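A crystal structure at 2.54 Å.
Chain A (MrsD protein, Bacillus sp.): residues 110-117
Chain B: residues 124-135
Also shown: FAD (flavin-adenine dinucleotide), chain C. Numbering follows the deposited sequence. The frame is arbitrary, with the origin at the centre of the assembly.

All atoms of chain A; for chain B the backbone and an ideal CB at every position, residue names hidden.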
# COMPACT_ATOMS: atom_id res chain seq x y z
N THR A 110 -21.87 -15.32 -18.16
CA THR A 110 -21.56 -16.28 -19.19
C THR A 110 -22.79 -17.11 -19.55
O THR A 110 -22.97 -17.47 -20.71
CB THR A 110 -20.41 -17.18 -18.73
OG1 THR A 110 -19.26 -16.35 -18.49
CG2 THR A 110 -20.08 -18.23 -19.80
N VAL A 111 -23.64 -17.39 -18.57
CA VAL A 111 -24.85 -18.17 -18.84
C VAL A 111 -25.65 -17.45 -19.93
O VAL A 111 -26.11 -18.08 -20.87
CB VAL A 111 -25.72 -18.35 -17.57
CG1 VAL A 111 -27.09 -18.92 -17.95
CG2 VAL A 111 -25.03 -19.30 -16.59
N LEU A 112 -25.79 -16.14 -19.81
CA LEU A 112 -26.54 -15.38 -20.81
C LEU A 112 -25.80 -15.28 -22.13
O LEU A 112 -26.42 -15.19 -23.17
CB LEU A 112 -26.84 -13.96 -20.33
CG LEU A 112 -27.84 -13.76 -19.19
CD1 LEU A 112 -27.87 -12.29 -18.85
CD2 LEU A 112 -29.20 -14.24 -19.56
N ALA A 113 -24.48 -15.30 -22.09
CA ALA A 113 -23.70 -15.16 -23.31
C ALA A 113 -23.37 -16.46 -24.05
O ALA A 113 -22.85 -16.42 -25.16
CB ALA A 113 -22.42 -14.39 -23.03
N HIS A 114 -23.67 -17.60 -23.43
CA HIS A 114 -23.43 -18.90 -24.06
C HIS A 114 -24.62 -19.20 -25.01
O HIS A 114 -25.78 -19.11 -24.62
CB HIS A 114 -23.34 -19.98 -22.98
CG HIS A 114 -22.92 -21.33 -23.49
ND1 HIS A 114 -23.63 -22.48 -23.23
CD2 HIS A 114 -21.81 -21.71 -24.17
CE1 HIS A 114 -22.97 -23.52 -23.72
NE2 HIS A 114 -21.87 -23.08 -24.29
N PRO A 115 -24.33 -19.56 -26.28
CA PRO A 115 -25.36 -19.86 -27.28
C PRO A 115 -26.36 -20.92 -26.87
O PRO A 115 -27.55 -20.81 -27.16
CB PRO A 115 -24.54 -20.30 -28.49
CG PRO A 115 -23.35 -20.92 -27.86
CD PRO A 115 -23.00 -19.90 -26.81
N HIS A 116 -25.88 -21.94 -26.17
CA HIS A 116 -26.73 -23.04 -25.73
C HIS A 116 -27.17 -22.88 -24.29
O HIS A 116 -26.81 -21.91 -23.62
CB HIS A 116 -25.96 -24.34 -25.89
CG HIS A 116 -25.21 -24.44 -27.17
ND1 HIS A 116 -25.83 -24.44 -28.40
CD2 HIS A 116 -23.88 -24.47 -27.43
CE1 HIS A 116 -24.92 -24.47 -29.35
NE2 HIS A 116 -23.73 -24.49 -28.79
N ASN A 117 -27.97 -23.84 -23.83
CA ASN A 117 -28.46 -23.83 -22.46
C ASN A 117 -27.33 -24.29 -21.56
O ASN A 117 -26.38 -24.91 -22.04
CB ASN A 117 -29.65 -24.78 -22.31
CG ASN A 117 -30.93 -24.21 -22.90
OD1 ASN A 117 -31.81 -24.97 -23.31
ND2 ASN A 117 -31.04 -22.87 -22.94
N UNK B 124 -26.67 -5.38 -25.74
CA UNK B 124 -25.97 -6.59 -25.34
C UNK B 124 -25.73 -7.46 -26.55
O UNK B 124 -26.18 -7.16 -27.66
CB UNK B 124 -26.76 -7.36 -24.27
N UNK B 125 -25.03 -8.55 -26.31
CA UNK B 125 -24.70 -9.52 -27.34
C UNK B 125 -26.01 -10.17 -27.81
O UNK B 125 -26.92 -10.40 -27.00
CB UNK B 125 -23.71 -10.56 -26.82
N UNK B 126 -26.10 -10.45 -29.10
CA UNK B 126 -27.31 -11.07 -29.67
C UNK B 126 -27.68 -12.38 -28.99
O UNK B 126 -28.87 -12.69 -28.82
CB UNK B 126 -27.11 -11.32 -31.17
N UNK B 127 -26.67 -13.16 -28.61
CA UNK B 127 -26.95 -14.41 -27.91
C UNK B 127 -27.71 -14.07 -26.63
O UNK B 127 -28.73 -14.68 -26.30
CB UNK B 127 -25.66 -15.18 -27.60
N UNK B 128 -27.21 -13.06 -25.91
CA UNK B 128 -27.83 -12.64 -24.67
C UNK B 128 -29.22 -12.06 -24.91
O UNK B 128 -30.15 -12.30 -24.14
CB UNK B 128 -26.94 -11.61 -23.96
N UNK B 129 -29.35 -11.30 -25.98
CA UNK B 129 -30.62 -10.67 -26.30
C UNK B 129 -31.74 -11.69 -26.58
O UNK B 129 -32.92 -11.45 -26.28
CB UNK B 129 -30.44 -9.75 -27.51
N UNK B 130 -31.37 -12.85 -27.11
CA UNK B 130 -32.38 -13.85 -27.42
C UNK B 130 -32.71 -14.79 -26.28
O UNK B 130 -33.52 -15.70 -26.44
CB UNK B 130 -31.92 -14.68 -28.62
N UNK B 131 -32.10 -14.56 -25.13
CA UNK B 131 -32.37 -15.41 -23.97
C UNK B 131 -33.77 -15.12 -23.38
O UNK B 131 -34.19 -13.96 -23.24
CB UNK B 131 -31.29 -15.20 -22.90
N UNK B 132 -34.47 -16.20 -23.05
CA UNK B 132 -35.81 -16.12 -22.49
C UNK B 132 -35.93 -15.11 -21.34
O UNK B 132 -36.82 -14.23 -21.37
CB UNK B 132 -36.24 -17.51 -22.00
N UNK B 133 -35.06 -15.24 -20.33
CA UNK B 133 -35.08 -14.36 -19.15
C UNK B 133 -35.04 -12.88 -19.49
O UNK B 133 -35.78 -12.08 -18.90
CB UNK B 133 -33.90 -14.69 -18.24
N UNK B 134 -34.18 -12.50 -20.43
CA UNK B 134 -34.08 -11.10 -20.80
C UNK B 134 -35.44 -10.58 -21.27
O UNK B 134 -35.96 -9.58 -20.75
CB UNK B 134 -33.02 -10.91 -21.89
N UNK B 135 -36.03 -11.30 -22.23
CA UNK B 135 -37.35 -10.94 -22.75
C UNK B 135 -38.37 -10.87 -21.60
O UNK B 135 -39.16 -9.92 -21.51
CB UNK B 135 -37.80 -11.95 -23.81
PA FAD C . -21.70 -3.76 -12.33
O1A FAD C . -20.58 -3.02 -13.07
O2A FAD C . -22.24 -3.14 -11.06
O5B FAD C . -21.27 -5.29 -11.96
C5B FAD C . -20.15 -6.00 -12.57
C4B FAD C . -18.89 -5.93 -11.72
O4B FAD C . -18.98 -4.84 -10.81
C3B FAD C . -18.64 -7.17 -10.84
O3B FAD C . -17.41 -7.71 -11.30
C2B FAD C . -18.64 -6.62 -9.45
O2B FAD C . -17.86 -7.22 -8.46
C1B FAD C . -18.26 -5.15 -9.64
N9A FAD C . -18.69 -4.14 -8.62
C8A FAD C . -20.01 -3.59 -8.29
N7A FAD C . -20.00 -2.70 -7.33
C5A FAD C . -18.62 -2.60 -6.94
C6A FAD C . -17.91 -1.83 -5.95
N6A FAD C . -18.52 -0.95 -5.13
N1A FAD C . -16.50 -2.01 -5.83
C2A FAD C . -15.82 -2.89 -6.63
N3A FAD C . -16.43 -3.68 -7.65
C4A FAD C . -17.88 -3.44 -7.69
N1 FAD C . -23.35 -7.04 -20.52
C2 FAD C . -24.49 -6.64 -21.20
O2 FAD C . -25.63 -7.00 -20.80
N3 FAD C . -24.36 -5.84 -22.35
C4 FAD C . -23.11 -5.37 -22.90
O4 FAD C . -23.11 -4.65 -23.97
C4X FAD C . -21.99 -5.77 -22.18
N5 FAD C . -20.72 -5.30 -22.68
C5X FAD C . -19.55 -5.67 -21.94
C6 FAD C . -18.26 -5.23 -22.39
C7 FAD C . -17.03 -5.55 -21.69
C7M FAD C . -15.68 -5.01 -22.26
C8 FAD C . -17.12 -6.38 -20.47
C8M FAD C . -15.92 -6.79 -19.64
C9 FAD C . -18.36 -6.83 -19.99
C9A FAD C . -19.59 -6.51 -20.69
N10 FAD C . -20.98 -6.94 -20.28
C10 FAD C . -22.13 -6.58 -21.00
C1' FAD C . -21.09 -7.75 -19.10
C2' FAD C . -21.51 -7.07 -17.85
O2' FAD C . -20.49 -6.02 -17.54
C3' FAD C . -21.55 -8.02 -16.71
O3' FAD C . -22.73 -8.85 -16.73
C4' FAD C . -21.49 -7.35 -15.31
O4' FAD C . -21.47 -8.42 -14.31
C5' FAD C . -22.65 -6.44 -14.98
O5' FAD C . -22.40 -5.11 -15.46
P FAD C . -23.18 -3.86 -14.90
O1P FAD C . -22.66 -2.70 -15.62
O2P FAD C . -24.66 -4.13 -15.02
O3P FAD C . -22.93 -3.91 -13.30

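Chain A offers the C-terminal end of a helix and the turn that follows it: the carbonyls of A:Val111, A:Leu112 and A:His114 lie near chain B, and the A:Leu112 side chain reaches out beside them. Position 124 has nothing of chain A near its ideal CB, but its CA lies 3.5 Å from N3 of FAD, so the flavin concerns it more than chain A does; chain A sets no limit on the choice, and the residue is methionine. Position 125 immediately precedes a helix, with phi/psi of -66/143, an N-cap site where Asn, Asp, Ser or Thr are common. Its CB points toward chain A without reaching it. It is asparagine. Position 126, in the first turn, is out of reach and suits many polar residues, acidic ones especially near a helix N-terminus; it is aspartate.

Position 127 points toward chain A, its ideal CB 3.9 Å from A:Ala113 O and 4.7 Å from A:Pro115 CA. The proline ring invites a medium aliphatic side chain such as Leu, Ile or Met. Leucine is found, with CD2 3.6 Å from A:Pro115 CB and CD1 3.3 Å from A:Ala113 O.

At position 128 the CB leaves sideways, 3.7 Å from A:Leu112 O, while FAD lies farther out. A slender, flexible apolar chain could run between protein and flavin. Methionine does so: its CG packs 4.0 Å from both A:Leu112 CB and A:Ala113 CB, and its CE comes 3.3 Å from FAD O2. Its CA also makes a CA-H...O contact with A:Leu112 O at 3.3 Å.

Position 129 points away, leaving room even for a large side chain; it is tryptophan. Position 130, just past the helix at phi/psi of -88/3, is sideways and free of chain A, so many polar residues would suit; asparagine occupies it.

Position 131 is an N-cap, yet its CB points toward chain A, 4.1 Å from A:Leu112 CD2, with the carbonyls beyond. A long side chain ending in a donor, Lys or Arg, could pass the leucine and reach them. Lysine is present. Its NZ donates to A:His114 O at 2.6 Å and makes weak hydrogen bonds to A:Val111 O at 2.8 Å and A:Leu112 O at 3.0 Å, placing a positive charge among acceptors at the helix end.

Position 132 is sideways and contacts nothing in chain A; as the first residue of a helix it suits Thr, Ser, Glu or Pro, and it is threonine. Positions 133 and 134 both point toward chain A, where the A:Leu112 methyl favours small or medium aliphatics. Both are valine, their CG2 atoms 4.0 and 4.1 Å, respectively, from A:Leu112 CD2. Position 135, inside a helix and out of reach, would take most residues that tolerate a helix, and serine fills it.

Chain B (124-135) MNDLMWNKTVVS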
# COMPACT_ATOMS: atom_id res chain seq x y z
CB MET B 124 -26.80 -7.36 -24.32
CG MET B 124 -28.15 -7.88 -24.86
SD MET B 124 -29.28 -8.30 -23.52
CE MET B 124 -29.96 -6.69 -23.14
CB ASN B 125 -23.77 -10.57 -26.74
CG ASN B 125 -23.21 -11.48 -27.76
OD1 ASN B 125 -22.48 -11.05 -28.65
ND2 ASN B 125 -23.54 -12.76 -27.65
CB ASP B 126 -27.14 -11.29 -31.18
CG ASP B 126 -27.61 -10.09 -32.00
OD1 ASP B 126 -28.85 -9.92 -32.15
OD2 ASP B 126 -26.74 -9.31 -32.46
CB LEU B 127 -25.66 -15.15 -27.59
CG LEU B 127 -25.01 -15.89 -28.77
CD1 LEU B 127 -23.65 -16.43 -28.38
CD2 LEU B 127 -25.92 -17.02 -29.23
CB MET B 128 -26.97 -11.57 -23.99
CG MET B 128 -25.60 -12.05 -23.56
SD MET B 128 -24.53 -10.68 -23.16
CE MET B 128 -25.17 -10.23 -21.52
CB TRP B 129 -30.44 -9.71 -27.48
CG TRP B 129 -31.71 -9.04 -27.91
CD1 TRP B 129 -32.50 -9.40 -28.97
CD2 TRP B 129 -32.39 -7.95 -27.26
NE1 TRP B 129 -33.62 -8.60 -29.03
CE2 TRP B 129 -33.58 -7.70 -27.99
CE3 TRP B 129 -32.10 -7.16 -26.14
CZ2 TRP B 129 -34.50 -6.69 -27.63
CZ3 TRP B 129 -33.01 -6.15 -25.77
CH2 TRP B 129 -34.20 -5.93 -26.52
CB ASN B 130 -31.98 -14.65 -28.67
CG ASN B 130 -31.88 -13.77 -29.92
OD1 ASN B 130 -32.75 -12.92 -30.17
ND2 ASN B 130 -30.83 -13.99 -30.70
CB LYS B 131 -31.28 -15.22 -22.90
CG LYS B 131 -29.96 -15.90 -23.25
CD LYS B 131 -30.12 -17.41 -23.24
CE LYS B 131 -28.97 -18.13 -23.92
NZ LYS B 131 -27.68 -17.96 -23.22
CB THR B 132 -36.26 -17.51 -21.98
OG1 THR B 132 -36.01 -18.49 -23.00
CG2 THR B 132 -37.74 -17.52 -21.64
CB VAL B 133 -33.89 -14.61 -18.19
CG1 VAL B 133 -34.41 -15.05 -16.85
CG2 VAL B 133 -32.91 -15.61 -18.80
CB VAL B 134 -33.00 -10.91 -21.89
CG1 VAL B 134 -32.87 -9.45 -22.27
CG2 VAL B 134 -31.69 -11.48 -21.40
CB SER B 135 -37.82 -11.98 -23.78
OG SER B 135 -36.89 -12.06 -24.86
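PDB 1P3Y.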